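Local coordinates for CRISPR-associated protein, Cse1 family (PDB 4H3T) that probably serves as the large Cse1 subunit of a type I-E Cascade complex, the RNA-guided surveillance machinery of CRISPR immunity that finds invading DNA, at residues W303-R308 with G337-R342; I200-P205 with S361-S366. The protein carries 1 engineered substitution. One frame throughout, in Å; residues are numbered along the deposited sequence.

Contact 1 of 2, residues W303-R308 with G337-R342; sequences WRMESR and GAEEQR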
# COMPACT_ATOMS: atom_id res chain seq x y z
N TRP A 303 -12.93 3.39 -0.99
CA TRP A 303 -13.89 2.64 -1.82
C TRP A 303 -14.50 3.48 -2.90
O TRP A 303 -14.57 4.70 -2.80
CB TRP A 303 -15.04 2.06 -0.96
CG TRP A 303 -14.54 1.16 0.13
CD1 TRP A 303 -14.13 1.54 1.38
CD2 TRP A 303 -14.31 -0.25 0.05
NE1 TRP A 303 -13.63 0.46 2.06
CE2 TRP A 303 -13.73 -0.65 1.28
CE3 TRP A 303 -14.52 -1.22 -0.94
CZ2 TRP A 303 -13.37 -1.99 1.54
CZ3 TRP A 303 -14.21 -2.54 -0.66
CH2 TRP A 303 -13.61 -2.90 0.55
N ARG A 304 -14.84 2.81 -4.00
CA ARG A 304 -15.58 3.40 -5.11
C ARG A 304 -16.84 2.60 -5.25
O ARG A 304 -16.79 1.37 -5.28
CB ARG A 304 -14.73 3.35 -6.41
CG ARG A 304 -15.46 3.69 -7.68
CD ARG A 304 -14.51 3.71 -8.87
NE ARG A 304 -13.92 2.39 -9.17
CZ ARG A 304 -14.52 1.41 -9.86
NH1 ARG A 304 -15.76 1.56 -10.31
NH2 ARG A 304 -13.88 0.28 -10.11
N MSE A 305 -17.94 3.26 -5.46
CA MSE A 305 -19.21 2.56 -5.71
C MSE A 305 -19.20 2.04 -7.14
O MSE A 305 -19.11 2.84 -8.06
CB MSE A 305 -20.40 3.48 -5.46
CG MSE A 305 -21.73 2.71 -5.57
SE MSE A 305 -23.17 3.86 -5.65
CE MSE A 305 -23.06 4.25 -7.50
N GLU A 306 -19.24 0.72 -7.33
CA GLU A 306 -19.16 0.06 -8.64
C GLU A 306 -20.52 -0.06 -9.30
O GLU A 306 -20.63 0.19 -10.49
CB GLU A 306 -18.56 -1.33 -8.45
CG GLU A 306 -18.36 -2.12 -9.73
CD GLU A 306 -17.76 -3.49 -9.45
OE1 GLU A 306 -18.33 -4.21 -8.60
OE2 GLU A 306 -16.70 -3.81 -10.05
N SER A 307 -21.55 -0.49 -8.54
CA SER A 307 -22.91 -0.57 -9.07
C SER A 307 -23.96 -0.37 -7.95
O SER A 307 -23.67 -0.62 -6.79
CB SER A 307 -23.12 -1.91 -9.79
OG SER A 307 -23.11 -3.01 -8.89
N ARG A 308 -25.14 0.09 -8.33
CA ARG A 308 -26.28 0.31 -7.44
C ARG A 308 -27.51 -0.17 -8.15
O ARG A 308 -27.78 0.36 -9.22
CB ARG A 308 -26.45 1.81 -7.07
CG ARG A 308 -27.69 2.10 -6.24
CD ARG A 308 -27.74 3.55 -5.78
NE ARG A 308 -27.53 3.65 -4.34
CZ ARG A 308 -26.68 4.46 -3.72
NH1 ARG A 308 -26.59 4.45 -2.39
NH2 ARG A 308 -25.91 5.29 -4.42
N GLY A 337 -14.24 12.47 -5.73
CA GLY A 337 -15.43 12.22 -6.56
C GLY A 337 -16.63 11.78 -5.74
O GLY A 337 -16.50 11.33 -4.59
N ALA A 338 -17.84 11.98 -6.31
CA ALA A 338 -19.10 11.66 -5.66
C ALA A 338 -19.27 10.17 -5.39
O ALA A 338 -20.00 9.81 -4.48
CB ALA A 338 -20.26 12.14 -6.52
N GLU A 339 -18.64 9.30 -6.17
CA GLU A 339 -18.81 7.86 -5.95
C GLU A 339 -17.64 7.24 -5.16
O GLU A 339 -17.57 6.02 -5.07
CB GLU A 339 -18.97 7.16 -7.33
CG GLU A 339 -20.36 7.47 -7.92
CD GLU A 339 -20.71 6.84 -9.26
OE1 GLU A 339 -19.86 6.13 -9.84
OE2 GLU A 339 -21.86 7.07 -9.72
N GLU A 340 -16.76 8.07 -4.56
CA GLU A 340 -15.53 7.66 -3.90
C GLU A 340 -15.54 8.03 -2.44
O GLU A 340 -16.02 9.10 -2.10
CB GLU A 340 -14.35 8.34 -4.56
CG GLU A 340 -14.03 7.96 -6.01
CD GLU A 340 -12.80 8.70 -6.53
OE1 GLU A 340 -12.65 9.91 -6.23
OE2 GLU A 340 -12.01 8.08 -7.28
N GLN A 341 -14.92 7.24 -1.59
CA GLN A 341 -14.87 7.49 -0.15
C GLN A 341 -13.45 7.17 0.31
O GLN A 341 -12.97 6.04 0.14
CB GLN A 341 -15.99 6.58 0.43
CG GLN A 341 -16.15 6.21 1.91
CD GLN A 341 -16.77 4.77 2.01
OE1 GLN A 341 -17.45 4.18 1.06
NE2 GLN A 341 -16.48 4.12 3.13
N ARG A 342 -12.77 8.17 0.87
CA ARG A 342 -11.39 8.00 1.30
C ARG A 342 -11.26 6.97 2.47
O ARG A 342 -12.24 6.61 3.14
CB ARG A 342 -10.73 9.35 1.68
CG ARG A 342 -11.21 9.94 2.99
CD ARG A 342 -10.65 11.33 3.30
NE ARG A 342 -10.67 12.23 2.15
CZ ARG A 342 -10.09 13.42 2.09
NH1 ARG A 342 -9.51 13.94 3.16
NH2 ARG A 342 -10.12 14.12 0.97

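Contact 2 of 2, residues I200-P205 with S361-S366; sequences IGFVAP and SLLVTS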
# COMPACT_ATOMS: atom_id res chain seq x y z
N ILE A 200 -7.05 -5.44 -1.23
CA ILE A 200 -7.35 -4.01 -0.99
C ILE A 200 -6.19 -3.10 -1.48
O ILE A 200 -5.03 -3.52 -1.59
CB ILE A 200 -7.69 -3.65 0.49
CG1 ILE A 200 -6.55 -3.95 1.48
CG2 ILE A 200 -8.97 -4.34 0.93
CD1 ILE A 200 -6.54 -3.14 2.70
N GLY A 201 -6.55 -1.86 -1.71
CA GLY A 201 -5.60 -0.77 -1.92
C GLY A 201 -5.28 -0.23 -0.53
O GLY A 201 -6.12 0.39 0.11
N PHE A 202 -4.06 -0.48 -0.02
CA PHE A 202 -3.68 -0.08 1.36
C PHE A 202 -3.09 1.32 1.40
O PHE A 202 -2.30 1.68 0.53
CB PHE A 202 -2.70 -1.07 1.90
CG PHE A 202 -2.06 -0.73 3.23
CD1 PHE A 202 -2.64 -1.13 4.43
CD2 PHE A 202 -0.91 0.05 3.29
CE1 PHE A 202 -2.07 -0.76 5.65
CE2 PHE A 202 -0.32 0.36 4.49
CZ PHE A 202 -0.91 -0.03 5.66
N VAL A 203 -3.52 2.12 2.36
CA VAL A 203 -3.00 3.45 2.60
C VAL A 203 -2.92 3.65 4.11
O VAL A 203 -3.88 3.36 4.80
CB VAL A 203 -3.75 4.60 1.89
CG1 VAL A 203 -5.24 4.67 2.29
CG2 VAL A 203 -3.07 5.95 2.18
N ALA A 204 -1.82 4.16 4.60
CA ALA A 204 -1.66 4.43 6.04
C ALA A 204 -0.67 5.58 6.24
O ALA A 204 0.33 5.71 5.53
CB ALA A 204 -1.18 3.19 6.78
N PRO A 205 -0.97 6.46 7.20
CA PRO A 205 -0.04 7.54 7.48
C PRO A 205 1.15 7.05 8.31
O PRO A 205 1.05 6.15 9.17
CB PRO A 205 -0.89 8.53 8.29
CG PRO A 205 -1.79 7.60 9.07
CD PRO A 205 -2.16 6.53 8.09
N SER A 361 3.52 11.08 6.11
CA SER A 361 3.99 10.38 4.95
C SER A 361 2.99 9.22 4.69
O SER A 361 2.87 8.31 5.53
CB SER A 361 5.40 9.89 5.22
OG SER A 361 5.80 9.01 4.19
N LEU A 362 2.30 9.25 3.54
CA LEU A 362 1.30 8.24 3.26
C LEU A 362 1.95 7.07 2.57
O LEU A 362 2.50 7.24 1.51
CB LEU A 362 0.18 8.81 2.37
CG LEU A 362 -0.63 9.93 2.95
CD1 LEU A 362 -1.67 10.34 1.99
CD2 LEU A 362 -1.25 9.54 4.35
N LEU A 363 1.88 5.91 3.18
CA LEU A 363 2.39 4.67 2.61
C LEU A 363 1.28 4.08 1.80
O LEU A 363 0.22 3.85 2.35
CB LEU A 363 2.81 3.72 3.72
CG LEU A 363 3.18 2.26 3.33
CD1 LEU A 363 4.30 2.19 2.31
CD2 LEU A 363 3.55 1.49 4.55
N VAL A 364 1.49 3.81 0.53
CA VAL A 364 0.47 3.19 -0.32
C VAL A 364 0.98 1.90 -0.89
O VAL A 364 2.07 1.89 -1.49
CB VAL A 364 0.20 4.26 -1.45
CG1 VAL A 364 -0.67 3.76 -2.55
CG2 VAL A 364 -0.38 5.54 -0.86
N THR A 365 0.18 0.86 -0.86
CA THR A 365 0.47 -0.37 -1.59
C THR A 365 -0.76 -0.95 -2.34
O THR A 365 -1.89 -0.78 -1.90
CB THR A 365 1.04 -1.51 -0.68
OG1 THR A 365 -0.06 -2.03 0.12
CG2 THR A 365 2.21 -1.02 0.19
N SER A 366 -0.52 -1.60 -3.50
CA SER A 366 -1.57 -2.38 -4.20
C SER A 366 -0.92 -3.44 -5.00
O SER A 366 0.27 -3.36 -5.27
CB SER A 366 -2.48 -1.51 -5.07
OG SER A 366 -1.78 -1.09 -6.22
O HOH W 1 -2.25 -3.71 -0.74

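Contact 1 of 2, residues W303-R308 with G337-R342
With CG anti to the carbonyl carbon in Trp303 (chi1 -58°) and anti to the backbone N in Gln341 (chi1 165°), indole and amide rise from the same face of the sheet and run side by side. A bend at chi2 of Gln341 sets its amide 32° from the indole plane, with NE2 3.9 Å from Trp303 CD1. OE1 of Gln341 lies 3.8 Å from Trp303 CB and accepts a hydrogen bond from Arg295. At the base of these side chains the backbones form a hydrogen-bonded pair: Trp303 N gives to Gln341 O at 2.9 Å, and Gln341 N returns a bond of 2.8 Å to Trp303 O. The pair belongs to a small three-stranded antiparallel sheet in which strand 303-309 is central, flanked by 340-341 and 312-317. The short strand is entered through a type I turn, Gly337 to Glu340, and Glu340 OE1 uses its anti lone pair to accept from Gly337 N at 3.1 Å. Beyond the non-hydrogen-bonded pair of Arg304 and Glu340, Met305 N reaches Glu339 O at 2.8 Å, nearly along the C=O axis. The selenomethionine side chain of Met305 bends at chi3 and crosses Glu339 obliquely, its CE 3.8 Å from Glu339 OE2.

Contact 2 of 2, residues I200-P205 with S361-S366
Phe202 leaves its strand with CG anti to the backbone N (chi1 173°), and its CB at once meets Thr365 OG1, 3.3 Å away on the partner strand. CG and CD2 of the ring pass the same hydroxyl at greater distance, and CE2, further out, comes within 4.0 Å of Leu363 CD2, which sits at the ring edge near its plane. Pro54 and Arg58 of helix 52-68 also touch the ring, and His300 meets it with the two ring planes about 50° apart. Strand 202-206 is an outer strand of a three-stranded antiparallel sheet, with 359-370 in the middle, and four backbone bonds join the two here. Phe202 and Thr365 exchange one pair, Ala204 and Leu363 the other; the bond from Leu363 N to Ala204 O is short at 2.8 Å and lies in the carbonyl plane, whereas Thr365 N approaches Phe202 O from above the plane of the Phe202 carbonyl. On the reverse face Val203 CG2 packs 4.1 Å from Val364 CG2, and Leu362 CD2 lies against Pro205 CA and CB. An alanine in place of Phe202 would probably loosen the packing between this sheet and helix 52-68, since the ring that meets Leu363, Pro54 and Arg58 would be gone. At the strand entrance a water donates to Ile200 O and is also hydrogen-bonded to Thr365 OG1, 2.9 Å from each.

How the contacts relate
Contact 1 is nested inside the long chain excursion that contact 2 closes: the order is 200-205, then 303-308, 337-342 and finally 361-366. Each lies in its own three-stranded antiparallel sheet. The centre of contact 2 is about 3 Å from the centre of the folded chain and the contact is almost wholly buried, while contact 1 lies at the surface, its centre about 19 Å from that of the chain. The centres of the two contacts are about 18 Å apart, yet the nearest atoms come to about 5 Å without touching. Helix 344-350 follows strand 340-341 directly and packs on Pro205 and Leu362, so the chain leaving contact 1 passes onto the face of contact 2 that carries these two residues.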